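Local coordinates for argonaute (PDB 5G5S), which uses short single-stranded DNA guides to find complementary DNA target strands and cuts them, an endonuclease activity that may defend the archaeon against invading genetic elements, at residues L62-D67 / K109-I114; R158-I163 / K193-I198; F333-I336 / K342-L345. All coordinates share one frame; numbering follows the deposited sequence.

Contact 1: L62-D67 / K109-I114; sequences LPYKVD and KSVHKI
In the N-terminal domain of this argonaute, Tyr64 from the loop after strand 59-62 meets Val111 and Ser110 at the C-terminal end of helix 97-111. The contact joins this loop to the last turn of the helix, which at 109-111 is widened in the pi manner. It lies at the surface of the molecule, and the two segments together bury about 110 Å² against each other. The central interaction is a CH-pi contact. Methyl CG2 of Val111 sits over one face of the Tyr64 ring, 3.8 Å from the ring centroid and 28° off the ring normal. It is displaced toward one side of the ring, so its closest approach is to Tyr64 CD1, at 3.4 Å. CE1 of Tyr64 is hardly farther from that CG2, at 3.6 Å. The Tyr64 side chain starts from between its own backbone N and carbonyl carbon, with chi1 at 55°. This turns the ring toward the helix, where it lies alongside Val111, each side chain heading the other way. On Val111 the methyl used is the one beside the backbone N. Further along the ring, the hydroxyl OH of Tyr64 comes to 4.1 Å from Ser110 OG, too far for a bond. Each hydroxyl has its own partner nearby: Tyr64 OH is hydrogen-bonded to Tyr48 O and Ser110 OG to Phe47 O. Tyr107 of the same helix also touches Tyr64. The chemistry is thus divided. Loop and helix meet directly through apolar and CH-pi packing, while their two hydroxyls are both tied to neighbouring carbonyls at the end of helix 41-47, which links the three elements indirectly.

Contact 2: R158-I163 / K193-I198; sequences RHTASI and KVRYTI
Thr160 and Arg195 account for the whole of this contact, and each contributes nearly the same buried area. Arg195 belongs to the PAZ domain, which binds the 3' end of the guide DNA, and the contact joins that domain to strand 150-163. It is structural packing between the two strands. Thr160 is buried on strand 150-163, and the guanidinium of Arg195 reaches across to it from strand 194-200. NH1 of Arg195 lies 3.3 Å from OG1 of Thr160, but the angle is poor and the pair is not a hydrogen bond. The hydroxyl meets the guanidinium plane obliquely. CG2 of Thr160 stands 4.0 Å from NH2 of Arg195, so both branches of the threonine touch the group. A chi1 of 178° on Thr160 swings OG1 to NH1 of Arg195. The arginine chain bends at chi3, -99°, which turns its flat end across the threonine. A weak hydrogen bond from Arg195 NH1 to Tyr260 OH gives the group a polar partner. Strand 150-163 lies between strands 134-147 and 255-260, and Thr160 touches both. Arg195 packs on Ile187 of strand 185-188, which pairs with both 194-200 and 255-260 in the same antiparallel sheet.

Contact 3: F333-I336 / K342-L345; sequences FTWI and KIYL
The main interaction is CH-pi: the indole of Trp335 lies against the backbone of Ile343. CA of Ile343 sits over one face of the five-membered ring, 4.0 Å from its centroid and 27° off the normal. A chi1 of 51° on Trp335 brings the indole to segment 342-345. The apolar side chains also touch, with Trp335 CB 3.9 Å from CG1 of Ile343. Within 342-345, the Tyr344 ring has Lys342 O 3.5 Å above one face, offset toward the rim.

Both segments belong to the long connection between strands 323-326 and 357-365. The chain leaves a helical-looking turn at 334-336 and comes back past it a few residues later, closing a small loop. Ile389 of helix 372-390 touches both Trp335 and Ile343, so the pair packs on a Mid-domain helix. Phe333 and Ile336 both touch Leu479 of helix 473-485.

Among the polar atoms, the carbonyl O of Lys342 comes obliquely to CD1 of Trp335, at 3.4 Å. NE1 of Trp335 lies 3.6 Å from the amide N of Tyr344, but both are donors and do not bond. That indole N-H instead makes a weak hydrogen bond to Leu332 O. Within 333-336, Ile336 N bonds to Phe333 O at 3.3 Å. Tyr344 O is held by the hydroxyl of Tyr490, whose ring meets Phe333 edge-to-face.

From the N terminus the three contacts follow in series, and none nests in or crosses another. Contact 1 closes a loop of 41 intervening residues that includes strand 84-91 and most of helix 97-111, within the N-terminal domain. Contact 2 spans 29 residues and joins strand 150-163 to strand 194-200, two strands of one antiparallel sheet, the second in the PAZ domain. Contact 3 closes only five residues, in the connection before strand 357-365, beside helices of the Mid domain. The centres of contacts 1 and 2 are about 30 Å apart. Contact 3 lies across the chain's centre from both, its centre about 65 Å from that of contact 1.

Contact 1: L62-D67 / K109-I114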
# COMPACT_ATOMS: atom_id res chain seq x y z
N LEU A 62 26.37 -15.81 -16.88
CA LEU A 62 25.61 -15.49 -18.09
C LEU A 62 24.76 -16.70 -18.52
O LEU A 62 25.21 -17.84 -18.38
CB LEU A 62 26.53 -15.06 -19.25
CG LEU A 62 27.26 -13.72 -19.13
CD1 LEU A 62 28.24 -13.55 -20.27
CD2 LEU A 62 26.30 -12.53 -19.08
N PRO A 63 23.54 -16.46 -19.08
CA PRO A 63 22.72 -17.60 -19.53
C PRO A 63 23.17 -18.19 -20.88
O PRO A 63 22.51 -19.09 -21.41
CB PRO A 63 21.32 -17.00 -19.61
CG PRO A 63 21.55 -15.56 -19.91
CD PRO A 63 22.86 -15.17 -19.31
N TYR A 64 24.29 -17.70 -21.42
CA TYR A 64 24.84 -18.10 -22.71
C TYR A 64 26.36 -18.01 -22.70
O TYR A 64 26.95 -17.37 -21.83
CB TYR A 64 24.26 -17.22 -23.84
CG TYR A 64 24.45 -15.74 -23.62
CD1 TYR A 64 23.54 -15.00 -22.87
CD2 TYR A 64 25.55 -15.07 -24.14
CE1 TYR A 64 23.72 -13.65 -22.62
CE2 TYR A 64 25.74 -13.70 -23.92
CZ TYR A 64 24.82 -13.00 -23.16
OH TYR A 64 24.99 -11.66 -22.94
N LYS A 65 26.99 -18.67 -23.68
CA LYS A 65 28.43 -18.65 -23.86
C LYS A 65 28.74 -17.50 -24.81
O LYS A 65 28.04 -17.32 -25.82
CB LYS A 65 28.93 -19.99 -24.42
CG LYS A 65 30.40 -20.29 -24.10
CD LYS A 65 30.78 -21.72 -24.46
CE LYS A 65 30.60 -22.69 -23.31
NZ LYS A 65 30.75 -24.10 -23.75
N VAL A 66 29.76 -16.70 -24.47
CA VAL A 66 30.20 -15.57 -25.28
C VAL A 66 31.57 -15.90 -25.90
O VAL A 66 32.51 -16.26 -25.19
CB VAL A 66 30.12 -14.20 -24.55
CG1 VAL A 66 30.81 -14.23 -23.19
CG2 VAL A 66 30.63 -13.05 -25.41
N ASP A 67 31.64 -15.83 -27.24
CA ASP A 67 32.85 -16.14 -28.03
C ASP A 67 33.68 -14.87 -28.37
O ASP A 67 34.50 -14.89 -29.29
CB ASP A 67 32.47 -16.97 -29.30
CG ASP A 67 31.10 -17.65 -29.30
OD1 ASP A 67 30.68 -18.19 -28.25
OD2 ASP A 67 30.45 -17.66 -30.37
N LYS A 109 15.62 -11.51 -22.75
CA LYS A 109 15.81 -10.07 -22.94
C LYS A 109 17.00 -9.74 -23.85
O LYS A 109 16.83 -9.05 -24.86
CB LYS A 109 15.94 -9.35 -21.57
CG LYS A 109 16.24 -7.86 -21.69
CD LYS A 109 16.36 -7.18 -20.34
CE LYS A 109 16.54 -5.69 -20.46
NZ LYS A 109 16.53 -5.02 -19.13
N SER A 110 18.22 -10.16 -23.44
CA SER A 110 19.45 -9.84 -24.15
C SER A 110 19.68 -10.57 -25.48
O SER A 110 20.01 -9.92 -26.47
CB SER A 110 20.65 -9.98 -23.22
OG SER A 110 21.77 -9.27 -23.74
N VAL A 111 19.52 -11.89 -25.49
CA VAL A 111 19.76 -12.71 -26.68
C VAL A 111 18.57 -12.71 -27.62
O VAL A 111 18.75 -12.48 -28.82
CB VAL A 111 20.23 -14.15 -26.30
CG1 VAL A 111 20.58 -14.98 -27.53
CG2 VAL A 111 21.40 -14.09 -25.34
N HIS A 112 17.36 -12.98 -27.10
CA HIS A 112 16.15 -13.09 -27.92
C HIS A 112 15.32 -11.82 -28.15
O HIS A 112 14.37 -11.85 -28.92
CB HIS A 112 15.32 -14.30 -27.49
CG HIS A 112 15.99 -15.60 -27.81
ND1 HIS A 112 15.69 -16.31 -28.95
CD2 HIS A 112 16.98 -16.24 -27.14
CE1 HIS A 112 16.48 -17.37 -28.93
NE2 HIS A 112 17.27 -17.38 -27.86
N LYS A 113 15.73 -10.69 -27.53
CA LYS A 113 15.09 -9.37 -27.67
C LYS A 113 13.55 -9.41 -27.50
O LYS A 113 12.80 -9.05 -28.41
CB LYS A 113 15.54 -8.66 -28.97
CG LYS A 113 17.05 -8.42 -29.08
CD LYS A 113 17.55 -7.28 -28.19
N ILE A 114 13.09 -9.87 -26.33
CA ILE A 114 11.66 -9.98 -26.01
C ILE A 114 10.94 -8.62 -25.87
O ILE A 114 9.79 -8.50 -26.29
CB ILE A 114 11.42 -10.96 -24.81
CG1 ILE A 114 9.94 -11.39 -24.71
CG2 ILE A 114 12.00 -10.41 -23.49
CD1 ILE A 114 9.69 -12.69 -23.94

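Contact 2: R158-I163 / K193-I198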
# COMPACT_ATOMS: atom_id res chain seq x y z
N ARG A 158 -0.36 -3.36 -18.85
CA ARG A 158 -0.73 -2.23 -18.00
C ARG A 158 -0.98 -0.93 -18.74
O ARG A 158 -0.41 -0.69 -19.80
CB ARG A 158 0.31 -2.03 -16.90
CG ARG A 158 -0.32 -1.79 -15.55
CD ARG A 158 0.11 -2.84 -14.55
NE ARG A 158 1.27 -2.41 -13.78
CZ ARG A 158 1.21 -1.74 -12.63
NH1 ARG A 158 0.03 -1.41 -12.11
NH2 ARG A 158 2.32 -1.40 -11.99
N HIS A 159 -1.86 -0.10 -18.17
CA HIS A 159 -2.20 1.21 -18.70
C HIS A 159 -1.74 2.27 -17.72
O HIS A 159 -2.11 2.24 -16.55
CB HIS A 159 -3.70 1.33 -19.00
CG HIS A 159 -4.17 0.34 -20.01
ND1 HIS A 159 -4.07 0.59 -21.37
CD2 HIS A 159 -4.71 -0.89 -19.83
CE1 HIS A 159 -4.58 -0.48 -21.97
NE2 HIS A 159 -4.97 -1.40 -21.09
N THR A 160 -0.87 3.16 -18.21
CA THR A 160 -0.32 4.28 -17.45
C THR A 160 -0.89 5.57 -17.99
O THR A 160 -0.76 5.86 -19.17
CB THR A 160 1.22 4.20 -17.34
OG1 THR A 160 1.69 5.35 -16.63
CG2 THR A 160 1.93 4.09 -18.69
N ALA A 161 -1.61 6.30 -17.13
CA ALA A 161 -2.22 7.57 -17.50
C ALA A 161 -1.49 8.74 -16.86
O ALA A 161 -1.01 8.64 -15.72
CB ALA A 161 -3.69 7.59 -17.11
N SER A 162 -1.38 9.83 -17.61
CA SER A 162 -0.73 11.05 -17.14
C SER A 162 -1.62 12.28 -17.30
O SER A 162 -2.24 12.47 -18.36
CB SER A 162 0.64 11.24 -17.79
OG SER A 162 0.59 11.06 -19.19
N ILE A 163 -1.70 13.09 -16.24
CA ILE A 163 -2.47 14.34 -16.25
C ILE A 163 -1.63 15.34 -17.03
O ILE A 163 -0.49 15.63 -16.64
CB ILE A 163 -2.83 14.82 -14.82
CG1 ILE A 163 -3.39 13.67 -13.93
CG2 ILE A 163 -3.73 16.06 -14.87
CD1 ILE A 163 -4.93 13.59 -13.69
N LYS A 193 10.10 9.48 -18.57
CA LYS A 193 10.68 8.15 -18.39
C LYS A 193 11.12 7.92 -16.94
O LYS A 193 11.24 6.76 -16.51
CB LYS A 193 11.84 7.92 -19.38
CG LYS A 193 11.44 7.99 -20.85
CD LYS A 193 10.53 6.83 -21.29
CE LYS A 193 10.07 6.94 -22.72
NZ LYS A 193 11.19 6.69 -23.68
N VAL A 194 11.33 9.01 -16.18
CA VAL A 194 11.69 8.97 -14.77
C VAL A 194 10.44 9.20 -13.91
O VAL A 194 9.83 10.26 -14.00
CB VAL A 194 12.89 9.89 -14.38
CG1 VAL A 194 14.20 9.36 -14.95
CG2 VAL A 194 12.66 11.35 -14.81
N ARG A 195 10.04 8.17 -13.14
CA ARG A 195 8.86 8.22 -12.26
C ARG A 195 9.25 8.37 -10.78
O ARG A 195 9.90 7.49 -10.21
CB ARG A 195 7.96 7.00 -12.49
CG ARG A 195 6.58 7.37 -13.01
CD ARG A 195 5.83 6.17 -13.54
NE ARG A 195 5.92 6.07 -14.99
CZ ARG A 195 5.24 5.19 -15.73
NH1 ARG A 195 4.42 4.33 -15.15
NH2 ARG A 195 5.38 5.18 -17.05
N TYR A 196 8.87 9.51 -10.18
CA TYR A 196 9.15 9.86 -8.79
C TYR A 196 7.91 9.73 -7.90
O TYR A 196 6.80 9.58 -8.41
CB TYR A 196 9.73 11.28 -8.67
CG TYR A 196 10.95 11.53 -9.54
CD1 TYR A 196 12.13 10.84 -9.32
CD2 TYR A 196 10.91 12.46 -10.57
CE1 TYR A 196 13.25 11.04 -10.13
CE2 TYR A 196 12.02 12.68 -11.39
CZ TYR A 196 13.19 11.97 -11.16
OH TYR A 196 14.29 12.18 -11.96
N THR A 197 8.12 9.77 -6.57
CA THR A 197 7.06 9.70 -5.57
C THR A 197 7.18 10.88 -4.64
O THR A 197 8.27 11.12 -4.09
CB THR A 197 7.11 8.38 -4.79
OG1 THR A 197 8.44 8.18 -4.31
CG2 THR A 197 6.65 7.18 -5.62
N ILE A 198 6.08 11.64 -4.47
CA ILE A 198 6.04 12.79 -3.57
C ILE A 198 6.08 12.25 -2.14
O ILE A 198 5.34 11.31 -1.81
CB ILE A 198 4.79 13.69 -3.81
CG1 ILE A 198 4.67 14.14 -5.30
CG2 ILE A 198 4.78 14.89 -2.85
CD1 ILE A 198 3.25 14.42 -5.78

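Contact 3: F333-I336 / K342-L345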
# COMPACT_ATOMS: atom_id res chain seq x y z
N PHE A 333 -23.63 -2.90 14.35
CA PHE A 333 -24.50 -1.82 14.81
C PHE A 333 -25.90 -1.89 14.20
O PHE A 333 -26.54 -0.86 13.99
CB PHE A 333 -23.85 -0.44 14.56
CG PHE A 333 -22.53 -0.23 15.26
CD1 PHE A 333 -22.48 0.27 16.55
CD2 PHE A 333 -21.33 -0.51 14.62
CE1 PHE A 333 -21.26 0.48 17.20
CE2 PHE A 333 -20.11 -0.31 15.26
CZ PHE A 333 -20.08 0.19 16.55
N THR A 334 -26.39 -3.11 13.94
CA THR A 334 -27.74 -3.31 13.40
C THR A 334 -28.81 -2.97 14.45
O THR A 334 -29.93 -2.59 14.09
CB THR A 334 -27.87 -4.69 12.74
OG1 THR A 334 -27.08 -5.63 13.47
CG2 THR A 334 -27.43 -4.66 11.28
N TRP A 335 -28.43 -3.04 15.75
CA TRP A 335 -29.23 -2.70 16.93
C TRP A 335 -29.54 -1.20 17.04
O TRP A 335 -30.36 -0.80 17.88
CB TRP A 335 -28.58 -3.24 18.21
CG TRP A 335 -27.13 -2.88 18.37
CD1 TRP A 335 -26.05 -3.62 17.98
CD2 TRP A 335 -26.61 -1.69 18.96
NE1 TRP A 335 -24.88 -2.96 18.30
CE2 TRP A 335 -25.20 -1.77 18.90
CE3 TRP A 335 -27.19 -0.55 19.54
CZ2 TRP A 335 -24.36 -0.76 19.39
CZ3 TRP A 335 -26.37 0.46 20.03
CH2 TRP A 335 -24.97 0.35 19.94
N ILE A 336 -28.91 -0.37 16.18
CA ILE A 336 -29.15 1.08 16.12
C ILE A 336 -30.56 1.31 15.57
O ILE A 336 -31.29 2.13 16.12
CB ILE A 336 -28.03 1.80 15.30
CG1 ILE A 336 -26.64 1.71 16.01
CG2 ILE A 336 -28.39 3.26 14.91
CD1 ILE A 336 -26.37 2.64 17.19
N LYS A 342 -29.35 -8.27 17.98
CA LYS A 342 -28.46 -8.52 19.11
C LYS A 342 -27.49 -7.36 19.33
O LYS A 342 -26.84 -6.92 18.38
CB LYS A 342 -27.71 -9.86 18.94
CG LYS A 342 -26.93 -10.30 20.18
CD LYS A 342 -26.29 -11.67 20.02
CE LYS A 342 -25.23 -11.93 21.06
NZ LYS A 342 -25.81 -12.29 22.38
N ILE A 343 -27.43 -6.84 20.58
CA ILE A 343 -26.53 -5.74 20.98
C ILE A 343 -25.13 -6.30 21.24
O ILE A 343 -24.97 -7.22 22.04
CB ILE A 343 -27.06 -4.94 22.21
CG1 ILE A 343 -28.47 -4.38 21.97
CG2 ILE A 343 -26.06 -3.82 22.63
CD1 ILE A 343 -29.22 -3.97 23.19
N TYR A 344 -24.12 -5.73 20.55
CA TYR A 344 -22.71 -6.10 20.65
C TYR A 344 -21.89 -4.99 21.30
O TYR A 344 -21.99 -3.82 20.90
CB TYR A 344 -22.14 -6.45 19.27
CG TYR A 344 -22.84 -7.60 18.59
CD1 TYR A 344 -22.82 -8.88 19.15
CD2 TYR A 344 -23.48 -7.44 17.37
CE1 TYR A 344 -23.44 -9.95 18.52
CE2 TYR A 344 -24.09 -8.50 16.72
CZ TYR A 344 -24.07 -9.76 17.30
OH TYR A 344 -24.67 -10.82 16.66
N LEU A 345 -21.06 -5.36 22.30
CA LEU A 345 -20.21 -4.44 23.05
C LEU A 345 -18.70 -4.62 22.78
O LEU A 345 -18.27 -5.73 22.43
CB LEU A 345 -20.55 -4.49 24.56
CG LEU A 345 -22.00 -4.10 24.95
CD1 LEU A 345 -22.26 -4.40 26.40
CD2 LEU A 345 -22.29 -2.62 24.69